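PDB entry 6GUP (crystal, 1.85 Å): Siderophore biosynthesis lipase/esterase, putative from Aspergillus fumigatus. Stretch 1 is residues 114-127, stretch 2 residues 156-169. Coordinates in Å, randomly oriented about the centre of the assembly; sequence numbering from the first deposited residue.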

# COMPACT_ATOMS: atom_id res chain seq x y z
N SER A 114 2.04 8.03 30.19
CA SER A 114 1.56 9.42 30.09
C SER A 114 0.97 9.72 28.72
O SER A 114 -0.01 10.46 28.61
CB SER A 114 2.68 10.42 30.38
OG SER A 114 3.90 10.02 29.80
N GLY A 115 1.59 9.17 27.68
CA GLY A 115 1.16 9.39 26.30
C GLY A 115 -0.24 8.87 26.03
O GLY A 115 -0.57 7.74 26.41
N LYS A 116 -1.05 9.70 25.38
CA LYS A 116 -2.44 9.38 25.07
C LYS A 116 -2.54 8.98 23.61
O LYS A 116 -1.82 9.51 22.76
CB LYS A 116 -3.34 10.59 25.35
CG LYS A 116 -3.44 10.91 26.83
CD LYS A 116 -4.66 11.77 27.15
CE LYS A 116 -4.75 12.05 28.64
NZ LYS A 116 -5.22 10.87 29.42
N ILE A 117 -3.44 8.03 23.34
CA ILE A 117 -3.63 7.52 21.99
C ILE A 117 -5.10 7.63 21.58
O ILE A 117 -5.99 7.22 22.33
CB ILE A 117 -3.25 6.03 21.84
CG1 ILE A 117 -1.99 5.65 22.66
CG2 ILE A 117 -3.07 5.70 20.36
CD1 ILE A 117 -0.66 5.83 21.97
N VAL A 118 -5.33 8.18 20.39
CA VAL A 118 -6.66 8.31 19.82
C VAL A 118 -6.65 7.64 18.45
O VAL A 118 -5.73 7.86 17.66
CB VAL A 118 -7.05 9.80 19.67
CG1 VAL A 118 -8.40 9.95 18.97
CG2 VAL A 118 -7.08 10.48 21.03
N LEU A 119 -7.67 6.82 18.18
CA LEU A 119 -7.83 6.16 16.89
C LEU A 119 -8.93 6.87 16.10
O LEU A 119 -10.07 6.92 16.55
CB LEU A 119 -8.18 4.69 17.09
CG LEU A 119 -8.15 3.80 15.84
CD1 LEU A 119 -6.73 3.62 15.32
CD2 LEU A 119 -8.78 2.45 16.14
N MET A 120 -8.57 7.42 14.94
CA MET A 120 -9.52 8.10 14.07
C MET A 120 -9.74 7.28 12.80
O MET A 120 -8.79 6.84 12.17
CB MET A 120 -9.01 9.49 13.71
CG MET A 120 -9.98 10.31 12.87
SD MET A 120 -9.59 12.06 12.87
CE MET A 120 -10.93 12.69 11.88
N GLY A 121 -11.01 7.08 12.45
CA GLY A 121 -11.41 6.38 11.23
C GLY A 121 -12.01 7.35 10.23
O GLY A 121 -12.81 8.21 10.61
N HIS A 122 -11.63 7.21 8.97
CA HIS A 122 -12.12 8.04 7.87
C HIS A 122 -12.80 7.14 6.85
O HIS A 122 -12.21 6.15 6.41
CB HIS A 122 -10.96 8.81 7.25
CG HIS A 122 -11.21 9.29 5.85
ND1 HIS A 122 -11.88 10.46 5.57
CD2 HIS A 122 -10.86 8.76 4.65
CE1 HIS A 122 -11.95 10.63 4.26
NE2 HIS A 122 -11.34 9.61 3.68
N SER A 123 -14.03 7.49 6.49
CA SER A 123 -14.85 6.70 5.56
C SER A 123 -14.99 5.25 6.07
O SER A 123 -15.42 5.05 7.21
CB SER A 123 -14.30 6.81 4.13
OG SER A 123 -15.10 6.07 3.22
N THR A 124 -14.61 4.26 5.27
CA THR A 124 -14.68 2.85 5.67
C THR A 124 -13.62 2.44 6.71
O THR A 124 -13.70 1.34 7.25
CB THR A 124 -14.59 1.91 4.45
OG1 THR A 124 -13.39 2.20 3.71
CG2 THR A 124 -15.80 2.10 3.54
N GLY A 125 -12.65 3.31 6.98
CA GLY A 125 -11.75 3.14 8.13
C GLY A 125 -12.46 3.20 9.47
O GLY A 125 -11.94 2.68 10.46
N SER A 126 -13.63 3.84 9.51
CA SER A 126 -14.51 3.83 10.69
C SER A 126 -14.99 2.43 11.09
O SER A 126 -15.26 2.19 12.27
CB SER A 126 -15.72 4.74 10.46
OG SER A 126 -15.31 6.07 10.23
N GLN A 127 -15.13 1.53 10.12
CA GLN A 127 -15.44 0.12 10.39
C GLN A 127 -14.37 -0.50 11.28
O GLN A 127 -14.69 -1.19 12.25
CB GLN A 127 -15.55 -0.70 9.10
CG GLN A 127 -16.71 -0.32 8.19
CD GLN A 127 -16.61 -0.98 6.82
OE1 GLN A 127 -15.97 -2.02 6.65
NE2 GLN A 127 -17.25 -0.36 5.83
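Stretch 2, residues 156-169: PLDGAIMQAPVSDR

The backbone bonds form a parallel ladder in which L119 and G121 each bond the backbone of stretch 2 through both N and O. L119 N donates to G159 O at 3.2 Å, and L119 O accepts from I161 N at 2.9 Å. One rung on, G121 N reaches I161 O at 2.8 Å and G121 O takes Q163 N at 2.8 Å. S123 N closes the ladder on Q163 O at 3.0 Å. The rule is alternation: L119 and G121 carry the backbone bonds, while V118, M120 and H122 place their side chains on the face shared by I161 and Q163.

Each end of the ladder carries a side-chain bond. At the start, D158 (chi1 m) points toward stretch 1 and its OD2 accepts from I117 N at 3.0 Å, standing in for a backbone carbonyl. I117 O answers with D158 N at 2.9 Å and, weakly, with G159 N at 3.3 Å. The charge of K116 lies near but not in a salt bridge, NZ to D158 OD1 being 4.2 Å; a water joins them, its O 2.9 Å from K116 NZ and 2.7 Å from D158 OD1. At the far end H122 ND1 donates to Q163 OE1 at 2.7 Å, with OE1 at the ring edge, near its plane.

Stretch 2 thus lies beside stretch 1 as a parallel neighbour in a sheet: the strand around 159-163 runs with strand 117-122, their axes 9° apart and 4.6 Å at closest approach. The register pairs L119 with A160 (CA-CA 4.9 Å), M120 with I161 (4.5 Å), G121 with M162 (4.7 Å) and H122 with Q163 (4.9 Å). CA-H...O contacts accompany the ladder: A160 CA lies 3.3 Å from L119 O, and M120 CA 3.3 Å from I161 O.

Paired side chains share a face. On that of I161 and Q163, V118 CG1 meets I161 CD1 at 4.0 Å and M120 CG meets I161 CB at 3.9 Å. L119 lies on the other with A160 and M162; L119 CB also packs on L157 CD1 at 3.6 Å, the end of L157 coming nearer than its CA-to-CB bond suggests. G121 has no side chain, but an ideal CB on this same face would stand 2.7 Å from S126 CA, so the glycine leaves room for the chain to fold back.

That return is a type II' turn from H122 to G125, with S123 at phi/psi 55/-123. After it, the CA-to-CB bond of S126 points toward stretch 2, with S126 CB 3.7 Å from P165 CB and S126 O 3.4 Å from M162 SD. Farther out, T124 CG2 touches D168 OD2 at 3.5 Å.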

# COMPACT_ATOMS: atom_id res chain seq x y z
N PRO A 156 -6.28 -0.59 25.18
CA PRO A 156 -7.40 0.36 25.25
C PRO A 156 -7.00 1.73 24.71
O PRO A 156 -5.85 2.14 24.84
CB PRO A 156 -7.72 0.42 26.75
CG PRO A 156 -6.96 -0.69 27.39
CD PRO A 156 -5.75 -0.86 26.53
N LEU A 157 -7.97 2.42 24.11
CA LEU A 157 -7.76 3.74 23.52
C LEU A 157 -8.22 4.83 24.49
O LEU A 157 -9.19 4.64 25.22
CB LEU A 157 -8.53 3.86 22.21
CG LEU A 157 -8.34 2.74 21.18
CD1 LEU A 157 -9.30 2.93 20.02
CD2 LEU A 157 -6.91 2.68 20.68
N ASP A 158 -7.52 5.96 24.47
CA ASP A 158 -7.93 7.15 25.23
C ASP A 158 -9.01 7.95 24.49
O ASP A 158 -9.66 8.80 25.09
CB ASP A 158 -6.72 8.04 25.52
CG ASP A 158 -5.68 7.35 26.37
OD1 ASP A 158 -5.89 7.20 27.59
OD2 ASP A 158 -4.64 6.95 25.81
N GLY A 159 -9.18 7.67 23.20
CA GLY A 159 -10.23 8.29 22.40
C GLY A 159 -10.49 7.54 21.11
O GLY A 159 -9.66 6.75 20.67
N ALA A 160 -11.65 7.80 20.52
CA ALA A 160 -12.02 7.20 19.23
C ALA A 160 -12.89 8.16 18.43
O ALA A 160 -13.87 8.70 18.95
CB ALA A 160 -12.74 5.88 19.45
N ILE A 161 -12.51 8.39 17.17
CA ILE A 161 -13.25 9.28 16.27
C ILE A 161 -13.62 8.50 15.01
O ILE A 161 -12.81 7.73 14.49
CB ILE A 161 -12.42 10.54 15.89
CG1 ILE A 161 -12.00 11.31 17.15
CG2 ILE A 161 -13.23 11.46 14.98
CD1 ILE A 161 -10.90 12.33 16.91
N MET A 162 -14.85 8.70 14.53
CA MET A 162 -15.31 8.13 13.26
C MET A 162 -15.84 9.25 12.38
O MET A 162 -16.84 9.89 12.71
CB MET A 162 -16.40 7.08 13.49
CG MET A 162 -15.97 5.93 14.40
SD MET A 162 -16.98 4.45 14.22
CE MET A 162 -18.52 4.96 14.99
N GLN A 163 -15.16 9.51 11.27
CA GLN A 163 -15.51 10.58 10.34
C GLN A 163 -16.23 9.99 9.13
O GLN A 163 -15.66 9.16 8.42
CB GLN A 163 -14.26 11.34 9.91
CG GLN A 163 -14.52 12.59 9.08
CD GLN A 163 -14.65 12.32 7.59
OE1 GLN A 163 -13.89 11.55 7.02
NE2 GLN A 163 -15.61 12.98 6.95
N ALA A 164 -17.47 10.43 8.91
CA ALA A 164 -18.33 9.92 7.83
C ALA A 164 -18.44 8.39 7.79
O ALA A 164 -18.15 7.78 6.75
CB ALA A 164 -17.86 10.48 6.49
N PRO A 165 -18.84 7.75 8.91
CA PRO A 165 -19.11 6.31 8.88
C PRO A 165 -20.41 6.04 8.12
O PRO A 165 -21.50 6.28 8.64
CB PRO A 165 -19.23 5.94 10.36
CG PRO A 165 -19.66 7.19 11.03
CD PRO A 165 -19.05 8.32 10.26
N VAL A 166 -20.26 5.55 6.89
CA VAL A 166 -21.36 5.45 5.94
C VAL A 166 -21.50 4.01 5.46
O VAL A 166 -20.50 3.33 5.21
CB VAL A 166 -21.11 6.41 4.74
CG1 VAL A 166 -22.03 6.12 3.57
CG2 VAL A 166 -21.27 7.85 5.20
N SER A 167 -22.74 3.55 5.35
CA SER A 167 -23.04 2.21 4.84
C SER A 167 -22.78 2.13 3.34
O SER A 167 -23.38 2.88 2.56
CB SER A 167 -24.50 1.83 5.13
OG SER A 167 -24.88 0.66 4.44
N ASP A 168 -21.87 1.24 2.94
CA ASP A 168 -21.61 0.96 1.52
C ASP A 168 -22.85 0.36 0.85
O ASP A 168 -23.14 0.69 -0.30
CB ASP A 168 -20.43 -0.01 1.35
CG ASP A 168 -19.09 0.64 1.66
OD1 ASP A 168 -18.84 1.77 1.19
OD2 ASP A 168 -18.28 -0.00 2.36
N ARG A 169 -23.55 -0.51 1.57
CA ARG A 169 -24.81 -1.08 1.11
C ARG A 169 -25.82 0.01 0.74
O ARG A 169 -26.39 -0.01 -0.35
CB ARG A 169 -25.40 -2.03 2.16
CG ARG A 169 -26.89 -2.30 2.00
CD ARG A 169 -27.43 -3.26 3.04
NE ARG A 169 -28.89 -3.27 2.96
CZ ARG A 169 -29.72 -2.55 3.73
NH1 ARG A 169 -31.04 -2.66 3.53
NH2 ARG A 169 -29.28 -1.76 4.71
O HOH W 1 -7.42 8.95 29.03